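Local coordinates for nodulation protein S (PDB 3OFK) that acts as an S-adenosylmethionine-dependent N-methyltransferase that probably modifies Nod factors, the lipochitooligosaccharide signals of nodulation, at residues Thr40-Leu45 / Val119-Leu124; Val123-Glu128 / Gly153-Ala158; Thr171-Leu176 / Asp196-Arg201. All coordinates share one frame; numbering follows the deposited sequence.

Interaction 1: residues Thr40-Leu45 / Val119-Leu124. With SAH (S-adenosyl-L-homocysteine), chain E.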
loop_
_atom_site.group_PDB
_atom_site.type_symbol
_atom_site.label_atom_id
_atom_site.label_comp_id
_atom_site.label_asym_id
_atom_site.label_seq_id
_atom_site.Cartn_x
_atom_site.Cartn_y
_atom_site.Cartn_z
ATOM N N THR A 40 3.539 3.148 11.701
ATOM C CA THR A 40 2.917 3.995 12.724
ATOM C C THR A 40 2.204 5.168 12.050
ATOM O O THR A 40 1.029 5.415 12.336
ATOM C CB THR A 40 3.942 4.468 13.787
ATOM O OG1 THR A 40 4.506 3.321 14.445
ATOM C CG2 THR A 40 3.285 5.367 14.818
ATOM N N GLN A 41 2.894 5.843 11.118
ATOM C CA GLN A 41 2.271 6.936 10.360
ATOM C C GLN A 41 1.118 6.476 9.488
ATOM O O GLN A 41 0.056 7.085 9.440
ATOM C CB GLN A 41 3.302 7.658 9.471
ATOM C CG GLN A 41 4.343 8.488 10.239
ATOM C CD GLN A 41 3.734 9.416 11.257
ATOM O OE1 GLN A 41 2.665 9.993 11.032
ATOM N NE2 GLN A 41 4.417 9.574 12.398
ATOM N N LEU A 42 1.339 5.401 8.777
ATOM C CA LEU A 42 0.279 4.822 7.961
ATOM C C LEU A 42 -0.987 4.482 8.810
ATOM O O LEU A 42 -2.104 4.820 8.416
ATOM C CB LEU A 42 0.830 3.597 7.210
ATOM C CG LEU A 42 0.107 3.190 5.937
ATOM C CD1 LEU A 42 0.421 4.180 4.807
ATOM C CD2 LEU A 42 0.465 1.784 5.536
ATOM N N LEU A 43 -0.809 3.854 9.980
ATOM C CA LEU A 43 -1.944 3.548 10.859
ATOM C C LEU A 43 -2.544 4.829 11.460
ATOM O O LEU A 43 -3.753 4.924 11.531
ATOM C CB LEU A 43 -1.587 2.547 11.973
ATOM C CG LEU A 43 -2.759 1.980 12.800
ATOM C CD1 LEU A 43 -3.753 1.200 11.951
ATOM C CD2 LEU A 43 -2.275 1.090 13.898
ATOM N N ARG A 44 -1.713 5.812 11.843
ATOM C CA ARG A 44 -2.232 7.063 12.409
ATOM C C ARG A 44 -3.164 7.717 11.400
ATOM O O ARG A 44 -4.269 8.139 11.749
ATOM C CB ARG A 44 -1.114 8.057 12.803
ATOM C CG ARG A 44 -1.633 9.412 13.299
ATOM C CD ARG A 44 -0.502 10.383 13.641
ATOM N NE ARG A 44 0.303 10.738 12.468
ATOM C CZ ARG A 44 -0.035 11.657 11.560
ATOM N NH1 ARG A 44 -1.176 12.323 11.666
ATOM N NH2 ARG A 44 0.772 11.909 10.528
ATOM N N LEU A 45 -2.716 7.787 10.146
ATOM C CA LEU A 45 -3.545 8.337 9.084
ATOM C C LEU A 45 -4.815 7.505 8.888
ATOM O O LEU A 45 -5.868 8.062 8.639
ATOM C CB LEU A 45 -2.754 8.446 7.757
ATOM C CG LEU A 45 -1.553 9.418 7.704
ATOM C CD1 LEU A 45 -0.799 9.391 6.354
ATOM C CD2 LEU A 45 -2.002 10.804 8.040
ATOM N N VAL A 119 -6.081 1.514 1.872
ATOM C CA VAL A 119 -4.673 1.722 2.175
ATOM C C VAL A 119 -3.894 1.164 0.953
ATOM O O VAL A 119 -4.143 0.047 0.486
ATOM C CB VAL A 119 -4.234 1.064 3.517
ATOM C CG1 VAL A 119 -2.767 1.340 3.789
ATOM C CG2 VAL A 119 -5.142 1.536 4.732
ATOM N N VAL A 120 -2.997 1.988 0.423
ATOM C CA VAL A 120 -2.186 1.683 -0.751
ATOM C C VAL A 120 -0.814 2.234 -0.482
ATOM O O VAL A 120 -0.498 3.409 -0.748
ATOM C CB VAL A 120 -2.844 2.203 -2.043
ATOM C CG1 VAL A 120 -3.170 3.694 -1.955
ATOM C CG2 VAL A 120 -1.976 1.914 -3.259
ATOM N N ALA A 121 0.024 1.377 0.085
ATOM C CA ALA A 121 1.365 1.770 0.522
ATOM C C ALA A 121 2.445 0.902 -0.131
ATOM O O ALA A 121 2.384 -0.313 -0.058
ATOM C CB ALA A 121 1.466 1.659 2.085
ATOM N N GLU A 122 3.405 1.543 -0.810
ATOM C CA GLU A 122 4.643 0.867 -1.288
ATOM C C GLU A 122 4.318 -0.288 -2.260
ATOM O O GLU A 122 4.960 -1.331 -2.273
ATOM C CB GLU A 122 5.487 0.369 -0.131
ATOM C CG GLU A 122 5.718 1.369 1.022
ATOM C CD GLU A 122 6.439 2.643 0.580
ATOM O OE1 GLU A 122 7.164 2.612 -0.447
ATOM O OE2 GLU A 122 6.219 3.671 1.250
ATOM N N VAL A 123 3.332 -0.037 -3.087
ATOM C CA VAL A 123 2.859 -1.001 -4.090
ATOM C C VAL A 123 2.751 -0.428 -5.516
ATOM O O VAL A 123 3.131 -1.110 -6.470
ATOM C CB VAL A 123 1.510 -1.614 -3.673
ATOM C CG1 VAL A 123 0.475 -0.519 -3.463
ATOM C CG2 VAL A 123 1.046 -2.550 -4.730
ATOM N N LEU A 124 2.266 0.805 -5.675
ATOM C CA LEU A 124 1.932 1.298 -7.031
ATOM C C LEU A 124 3.145 1.456 -7.953
ATOM O O LEU A 124 2.999 1.355 -9.172
ATOM C CB LEU A 124 1.084 2.568 -7.016
ATOM C CG LEU A 124 -0.329 2.560 -6.422
ATOM C CD1 LEU A 124 -0.933 4.005 -6.467
ATOM C CD2 LEU A 124 -1.245 1.594 -7.148
HETATM N N SAH E . 1.367 -2.239 1.919
HETATM C CA SAH E . 2.312 -2.985 2.745
HETATM C CB SAH E . 3.120 -3.939 1.870
HETATM C CG SAH E . 4.083 -3.369 0.840
HETATM S SD SAH E . 5.150 -4.604 0.018
HETATM C C SAH E . 3.253 -2.095 3.573
HETATM O O SAH E . 3.365 -0.890 3.337
HETATM O OXT SAH E . 3.914 -2.575 4.492
HETATM C "C5'" SAH E . 4.243 -4.602 -1.564
HETATM C "C4'" SAH E . 3.121 -5.605 -1.749
HETATM O "O4'" SAH E . 2.397 -5.259 -2.929
HETATM C "C3'" SAH E . 3.590 -7.049 -1.917
HETATM O "O3'" SAH E . 2.762 -7.922 -1.136
HETATM C "C2'" SAH E . 3.405 -7.293 -3.424
HETATM O "O2'" SAH E . 3.161 -8.646 -3.722
HETATM C "C1'" SAH E . 2.203 -6.432 -3.700
HETATM N N9 SAH E . 1.941 -6.025 -5.099
HETATM C C8 SAH E . 2.855 -5.636 -6.044
HETATM N N7 SAH E . 2.183 -5.302 -7.167
HETATM C C5 SAH E . 0.864 -5.462 -6.959
HETATM C C6 SAH E . -0.218 -5.198 -7.799
HETATM N N6 SAH E . 0.022 -4.802 -9.080
HETATM N N1 SAH E . -1.481 -5.446 -7.320
HETATM C C2 SAH E . -1.654 -5.891 -6.013
HETATM N N3 SAH E . -0.560 -6.116 -5.183
HETATM C C4 SAH E . 0.689 -5.885 -5.647
#
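L42 drops from helix 33-46 onto strand 115-121 and rests astride two of its side chains: methyl CD2 lies 3.6 Å from A121 CB and 3.7 Å from V119 CG1. The two directions, seen from CD2, are just under 80° apart, and A121 is also approached by the other branch, with L42 CD1 3.9 Å from A121 CB. With L42 CG anti to the backbone N (chi1 -157°), the branched end is carried down to the strand. L42 and V119 cross obliquely, V119 offering CG1 alone, which also meets L42 CG.

A121 serves the cofactor product as well. Its CB comes within 3.4 Å of carboxylate atom O of SAH, about a quarter-turn from the leucine methyl, while its carbonyl O accepts a hydrogen bond from SAH N at 2.9 Å. Further along, V123 CG2 touches adenine atom C4 of SAH at 3.5 Å. Shortening L42 to an alanine would take away both branch methyls, and V119 CG1 and A121 CB would probably lose their cover from the helix.

Elsewhere on the helix, R44 grips Q41 OE1 side-on through NE and NH2, both bonds nearly in the guanidinium plane, and its NH1 forms a salt bridge with E184. L42 is further enclosed by F65 of helix 64-69, V151 of strand 148-155 and L199 of strand 196-203, so helix 33-46 lies across several strands of the sheet, with V119 packed against F65 and L69 of helix 64-69.

Interaction 2: residues Val123-Glu128 / Gly153-Ala158. With SAH (S-adenosyl-L-homocysteine), chain E.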
loop_
_atom_site.group_PDB
_atom_site.type_symbol
_atom_site.label_atom_id
_atom_site.label_comp_id
_atom_site.label_asym_id
_atom_site.label_seq_id
_atom_site.Cartn_x
_atom_site.Cartn_y
_atom_site.Cartn_z
ATOM N N VAL A 123 3.332 -0.037 -3.087
ATOM C CA VAL A 123 2.859 -1.001 -4.090
ATOM C C VAL A 123 2.751 -0.428 -5.516
ATOM O O VAL A 123 3.131 -1.110 -6.470
ATOM C CB VAL A 123 1.510 -1.614 -3.673
ATOM C CG1 VAL A 123 0.475 -0.519 -3.463
ATOM C CG2 VAL A 123 1.046 -2.550 -4.730
ATOM N N LEU A 124 2.266 0.805 -5.675
ATOM C CA LEU A 124 1.932 1.298 -7.031
ATOM C C LEU A 124 3.145 1.456 -7.953
ATOM O O LEU A 124 2.999 1.355 -9.172
ATOM C CB LEU A 124 1.084 2.568 -7.016
ATOM C CG LEU A 124 -0.329 2.560 -6.422
ATOM C CD1 LEU A 124 -0.933 4.005 -6.467
ATOM C CD2 LEU A 124 -1.245 1.594 -7.148
ATOM N N TYR A 125 4.349 1.591 -7.401
ATOM C CA TYR A 125 5.530 1.633 -8.268
ATOM C C TYR A 125 5.915 0.297 -8.920
ATOM O O TYR A 125 6.767 0.265 -9.811
ATOM C CB TYR A 125 6.741 2.231 -7.559
ATOM C CG TYR A 125 7.108 1.666 -6.201
ATOM C CD1 TYR A 125 7.809 0.472 -6.068
ATOM C CD2 TYR A 125 6.797 2.373 -5.039
ATOM C CE1 TYR A 125 8.169 -0.014 -4.795
ATOM C CE2 TYR A 125 7.151 1.897 -3.788
ATOM C CZ TYR A 125 7.828 0.717 -3.675
ATOM O OH TYR A 125 8.172 0.299 -2.413
ATOM N N TYR A 126 5.302 -0.812 -8.510
ATOM C CA TYR A 126 5.576 -2.069 -9.217
ATOM C C TYR A 126 4.889 -2.126 -10.590
ATOM O O TYR A 126 5.164 -2.982 -11.397
ATOM C CB TYR A 126 5.172 -3.278 -8.363
ATOM C CG TYR A 126 6.063 -3.449 -7.157
ATOM C CD1 TYR A 126 7.392 -3.845 -7.299
ATOM C CD2 TYR A 126 5.592 -3.200 -5.884
ATOM C CE1 TYR A 126 8.233 -3.993 -6.189
ATOM C CE2 TYR A 126 6.421 -3.323 -4.785
ATOM C CZ TYR A 126 7.729 -3.722 -4.946
ATOM O OH TYR A 126 8.500 -3.835 -3.830
ATOM N N LEU A 127 3.988 -1.219 -10.863
ATOM C CA LEU A 127 3.324 -1.238 -12.166
ATOM C C LEU A 127 4.330 -0.791 -13.244
ATOM O O LEU A 127 5.312 -0.113 -12.948
ATOM C CB LEU A 127 2.089 -0.349 -12.135
ATOM C CG LEU A 127 0.981 -0.874 -11.221
ATOM C CD1 LEU A 127 0.001 0.269 -10.951
ATOM C CD2 LEU A 127 0.287 -2.096 -11.831
ATOM N N GLU A 128 4.090 -1.191 -14.490
ATOM C CA GLU A 128 5.054 -0.977 -15.568
ATOM C C GLU A 128 5.161 0.440 -16.123
ATOM O O GLU A 128 6.224 0.830 -16.601
ATOM C CB GLU A 128 4.737 -1.898 -16.751
ATOM C CG GLU A 128 4.849 -3.357 -16.415
ATOM C CD GLU A 128 4.453 -4.218 -17.593
ATOM O OE1 GLU A 128 3.249 -4.541 -17.721
ATOM O OE2 GLU A 128 5.354 -4.552 -18.395
ATOM N N GLY A 153 0.946 5.806 0.521
ATOM C CA GLY A 153 2.327 6.051 0.913
ATOM C C GLY A 153 3.264 5.515 -0.134
ATOM O O GLY A 153 2.959 4.510 -0.749
ATOM N N SER A 154 4.406 6.164 -0.319
ATOM C CA SER A 154 5.388 5.667 -1.251
ATOM C C SER A 154 6.775 6.301 -1.038
ATOM O O SER A 154 6.896 7.444 -0.596
ATOM C CB SER A 154 4.900 5.913 -2.674
ATOM O OG SER A 154 5.859 5.552 -3.673
ATOM N N ALA A 155 7.806 5.507 -1.294
ATOM C CA ALA A 155 9.126 6.007 -1.555
ATOM C C ALA A 155 9.004 7.133 -2.579
ATOM O O ALA A 155 8.100 7.123 -3.395
ATOM C CB ALA A 155 9.982 4.901 -2.078
ATOM N N ARG A 156 9.887 8.119 -2.497
ATOM C CA ARG A 156 9.836 9.250 -3.415
ATOM C C ARG A 156 10.189 8.860 -4.844
ATOM O O ARG A 156 10.791 7.810 -5.078
ATOM C CB ARG A 156 10.755 10.361 -2.944
ATOM C CG ARG A 156 10.173 11.136 -1.769
ATOM C CD ARG A 156 11.124 12.214 -1.271
ATOM N NE ARG A 156 10.604 12.919 -0.096
ATOM C CZ ARG A 156 9.651 13.858 -0.114
ATOM N NH1 ARG A 156 9.072 14.246 -1.245
ATOM N NH2 ARG A 156 9.269 14.419 1.021
ATOM N N ASP A 157 9.812 9.738 -5.782
ATOM C CA ASP A 157 10.107 9.580 -7.216
ATOM C C ASP A 157 11.564 9.166 -7.507
ATOM O O ASP A 157 11.809 8.158 -8.222
ATOM C CB ASP A 157 9.812 10.904 -7.961
ATOM C CG ASP A 157 8.321 11.153 -8.180
ATOM O OD1 ASP A 157 7.515 10.250 -7.900
ATOM O OD2 ASP A 157 7.951 12.273 -8.653
ATOM N N ALA A 158 12.508 9.958 -6.975
ATOM C CA ALA A 158 13.938 9.749 -7.179
ATOM C C ALA A 158 14.360 8.384 -6.688
ATOM O O ALA A 158 15.123 7.690 -7.351
ATOM C CB ALA A 158 14.733 10.806 -6.440
HETATM N N SAH E . 1.367 -2.239 1.919
HETATM C CA SAH E . 2.312 -2.985 2.745
HETATM C CB SAH E . 3.120 -3.939 1.870
HETATM C CG SAH E . 4.083 -3.369 0.840
HETATM S SD SAH E . 5.150 -4.604 0.018
HETATM C C SAH E . 3.253 -2.095 3.573
HETATM O O SAH E . 3.365 -0.890 3.337
HETATM O OXT SAH E . 3.914 -2.575 4.492
HETATM C "C5'" SAH E . 4.243 -4.602 -1.564
HETATM C "C4'" SAH E . 3.121 -5.605 -1.749
HETATM O "O4'" SAH E . 2.397 -5.259 -2.929
HETATM C "C3'" SAH E . 3.590 -7.049 -1.917
HETATM O "O3'" SAH E . 2.762 -7.922 -1.136
HETATM C "C2'" SAH E . 3.405 -7.293 -3.424
HETATM O "O2'" SAH E . 3.161 -8.646 -3.722
HETATM C "C1'" SAH E . 2.203 -6.432 -3.700
HETATM N N9 SAH E . 1.941 -6.025 -5.099
HETATM C C8 SAH E . 2.855 -5.636 -6.044
HETATM N N7 SAH E . 2.183 -5.302 -7.167
HETATM C C5 SAH E . 0.864 -5.462 -6.959
HETATM C C6 SAH E . -0.218 -5.198 -7.799
HETATM N N6 SAH E . 0.022 -4.802 -9.080
HETATM N N1 SAH E . -1.481 -5.446 -7.320
HETATM C C2 SAH E . -1.654 -5.891 -6.013
HETATM N N3 SAH E . -0.560 -6.116 -5.183
HETATM C C4 SAH E . 0.689 -5.885 -5.647
HETATM O O HOH W 1 2.270 2.993 -3.489
#
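Y125, in the short 3-10 turn after strand 115-121, sets the edge of its ring against S154 OG and comes near A155 at the end of strand 148-155. From CB, which points toward that strand, CG takes the crowded position between the backbone N and the carbonyl carbon (chi1 51°), and this turns one long edge of the ring to the strand. On this edge CD2 meets S154 OG at 3.6 Å. The hydroxyl oxygen lies near the ring plane, so it faces C-H groups and not the pi face. CE2, the next atom along, is 3.9 Å from the same S154 OG and 4.5 Å from A155 CB, a looser apolar approach. Across the ring, CE1 stands 3.7 Å above the plane of the Y126 ring, displaced toward its rim. At the tip, OH is hydrogen-bonded to E122 OE1, which also accepts from A155 N; one carboxylate oxygen thereby joins the turn to the strand. The Y125 ring also meets the ring of H165.

The S154 hydroxyl has its proton committed: OG, anti to the backbone N, donates to A155 O at 2.8 Å, in the carbonyl plane and on a lone pair. Nearby, a water accepts from L124 N and donates to G153 O, bridging the two backbones.

Y126 of the turn and L127 just after it present side chains to SAH, with Y126 CD2 3.7 Å from adenine atom C8 and L127 CD2 close to N6. With its proton turned away, S154 OG offers electron density to the ring's C-H edge, probably a mildly favourable electrostatic match. The hydrogen-bonded links between turn and strand run instead through E122 OE1 and the water.

Interaction 3: residues Thr171-Leu176 / Asp196-Arg201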
loop_
_atom_site.group_PDB
_atom_site.type_symbol
_atom_site.label_atom_id
_atom_site.label_comp_id
_atom_site.label_asym_id
_atom_site.label_seq_id
_atom_site.Cartn_x
_atom_site.Cartn_y
_atom_site.Cartn_z
ATOM N N THR A 171 4.684 11.989 -7.843
ATOM C CA THR A 171 3.963 11.771 -9.072
ATOM C C THR A 171 2.553 11.239 -8.827
ATOM O O THR A 171 1.580 11.783 -9.370
ATOM C CB THR A 171 4.804 10.894 -10.045
ATOM O OG1 THR A 171 5.984 11.631 -10.413
ATOM C CG2 THR A 171 4.031 10.595 -11.281
ATOM N N VAL A 172 2.433 10.203 -7.994
ATOM C CA VAL A 172 1.121 9.667 -7.664
ATOM C C VAL A 172 0.240 10.670 -6.904
ATOM O O VAL A 172 -0.941 10.815 -7.216
ATOM C CB VAL A 172 1.229 8.353 -6.896
ATOM C CG1 VAL A 172 -0.136 7.903 -6.417
ATOM C CG2 VAL A 172 1.885 7.266 -7.777
ATOM N N ILE A 173 0.804 11.375 -5.924
ATOM C CA ILE A 173 0.047 12.389 -5.184
ATOM C C ILE A 173 -0.576 13.377 -6.163
ATOM O O ILE A 173 -1.746 13.757 -6.020
ATOM C CB ILE A 173 0.936 13.094 -4.120
ATOM C CG1 ILE A 173 1.170 12.161 -2.918
ATOM C CG2 ILE A 173 0.292 14.376 -3.626
ATOM C CD1 ILE A 173 2.219 12.629 -1.964
ATOM N N THR A 174 0.205 13.785 -7.174
ATOM C CA THR A 174 -0.282 14.699 -8.187
ATOM C C THR A 174 -1.522 14.175 -8.888
ATOM O O THR A 174 -2.495 14.922 -9.073
ATOM C CB THR A 174 0.829 15.062 -9.208
ATOM O OG1 THR A 174 1.858 15.766 -8.516
ATOM C CG2 THR A 174 0.291 15.968 -10.347
ATOM N N ILE A 175 -1.471 12.910 -9.283
ATOM C CA ILE A 175 -2.550 12.256 -10.027
ATOM C C ILE A 175 -3.750 12.021 -9.111
ATOM O O ILE A 175 -4.900 12.270 -9.492
ATOM C CB ILE A 175 -2.090 10.902 -10.617
ATOM C CG1 ILE A 175 -1.001 11.120 -11.694
ATOM C CG2 ILE A 175 -3.285 10.134 -11.188
ATOM C CD1 ILE A 175 -0.334 9.814 -12.185
ATOM N N LEU A 176 -3.470 11.551 -7.897
ATOM C CA LEU A 176 -4.518 11.379 -6.895
ATOM C C LEU A 176 -5.296 12.661 -6.671
ATOM O O LEU A 176 -6.511 12.613 -6.539
ATOM C CB LEU A 176 -3.930 10.896 -5.570
ATOM C CG LEU A 176 -3.499 9.444 -5.511
ATOM C CD1 LEU A 176 -2.759 9.135 -4.210
ATOM C CD2 LEU A 176 -4.695 8.563 -5.652
ATOM N N ASP A 196 12.982 7.161 2.521
ATOM C CA ASP A 196 12.427 8.507 2.446
ATOM C C ASP A 196 11.100 8.495 1.750
ATOM O O ASP A 196 11.031 8.484 0.520
ATOM C CB ASP A 196 13.377 9.461 1.735
ATOM C CG ASP A 196 12.856 10.895 1.702
ATOM O OD1 ASP A 196 11.863 11.234 2.394
ATOM O OD2 ASP A 196 13.459 11.702 0.975
ATOM N N CYS A 197 10.061 8.546 2.573
ATOM C CA CYS A 197 8.716 8.187 2.209
ATOM C C CYS A 197 7.814 9.385 2.373
ATOM O O CYS A 197 7.994 10.186 3.285
ATOM C CB CYS A 197 8.240 7.099 3.165
ATOM S SG CYS A 197 6.572 6.580 2.888
ATOM N N LEU A 198 6.836 9.491 1.494
ATOM C CA LEU A 198 5.801 10.515 1.600
ATOM C C LEU A 198 4.503 9.769 1.767
ATOM O O LEU A 198 4.260 8.819 1.041
ATOM C CB LEU A 198 5.746 11.366 0.326
ATOM C CG LEU A 198 5.100 12.751 0.380
ATOM C CD1 LEU A 198 5.609 13.602 1.559
ATOM C CD2 LEU A 198 5.388 13.448 -0.936
ATOM N N LEU A 199 3.714 10.158 2.766
ATOM C CA LEU A 199 2.382 9.626 2.946
ATOM C C LEU A 199 1.421 10.779 2.880
ATOM O O LEU A 199 1.731 11.887 3.339
ATOM C CB LEU A 199 2.227 8.928 4.310
ATOM C CG LEU A 199 3.339 7.990 4.786
ATOM C CD1 LEU A 199 2.910 7.179 6.030
ATOM C CD2 LEU A 199 3.680 7.065 3.668
ATOM N N ALA A 200 0.254 10.513 2.311
ATOM C CA ALA A 200 -0.824 11.488 2.225
ATOM C C ALA A 200 -2.167 10.768 2.381
ATOM O O ALA A 200 -2.374 9.655 1.872
ATOM C CB ALA A 200 -0.769 12.245 0.890
ATOM N N ARG A 201 -3.067 11.426 3.094
ATOM C CA ARG A 201 -4.408 10.952 3.305
ATOM C C ARG A 201 -5.319 11.808 2.446
ATOM O O ARG A 201 -5.326 13.043 2.565
ATOM C CB ARG A 201 -4.767 11.059 4.789
ATOM C CG ARG A 201 -6.160 10.544 5.165
ATOM C CD ARG A 201 -6.345 10.656 6.670
ATOM N NE ARG A 201 -7.621 10.116 7.154
ATOM C CZ ARG A 201 -8.649 10.835 7.618
ATOM N NH1 ARG A 201 -8.592 12.170 7.686
ATOM N NH2 ARG A 201 -9.755 10.205 8.035
#
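The tip of I173 comes up against the forked end of L198, I173 CD1 lying 3.4 Å from L198 CD2, closer than usual van der Waals contact for two carbons. The same isoleucine methyl is 3.7 Å from L198 CG, so it presses on the branch point of the leucine as well as on one arm. The two side chains cross at about a right angle. I173 gets there by a stretched chain: CG1 stands anti to the carbonyl carbon, and chi2 of 169° sends CD1 straight on toward the strand. L198 turns its CG away from the backbone N (chi1 -160°), and its CD2 branch reaches I173 CD1.

The packing slackens toward A200, whose CB is 4.1 Å from I173 CD1. L176, one turn further along the helix, points toward the strand but stays 6.1 Å from it at its nearest, and packs instead on F152 of the neighbouring strand 148-155, a residue that I173 touches too. T174 lies on the exposed side of the helix, its OG1 hydrogen-bonded to E170 O.

L199, between the two touching strand residues, turns to the other face and meets Q41 and L45 of helix 33-46. Strand 196-203 is thus covered by a helix on each face, as in the alpha/beta/alpha Rossmann-like fold of SAM-dependent methyltransferases, where this antiparallel strand is inserted between strands 148-155 and 181-189.

In the fold
The three contacts sit on one mixed sheet, with centres 9 to 12 Å apart, and involve the adjacent strands 115-121, 148-155 and 196-203. Interactions 1 and 2 share V123 and L124: the strand that interaction 1 packs against helix 33-46 runs directly into the turn of interaction 2, and both touch SAH. Interaction 3 closes last along the chain and lies on the face opposite helix 33-46; the side chain of L198 is about 13 Å from SAH. It is tied to interaction 2 by probable hydrogen bonds from L198 N to S154 O and between D157 and T171. The sheet carries the SAH site at the end of strand 115-121 and a helix-covered core farther away.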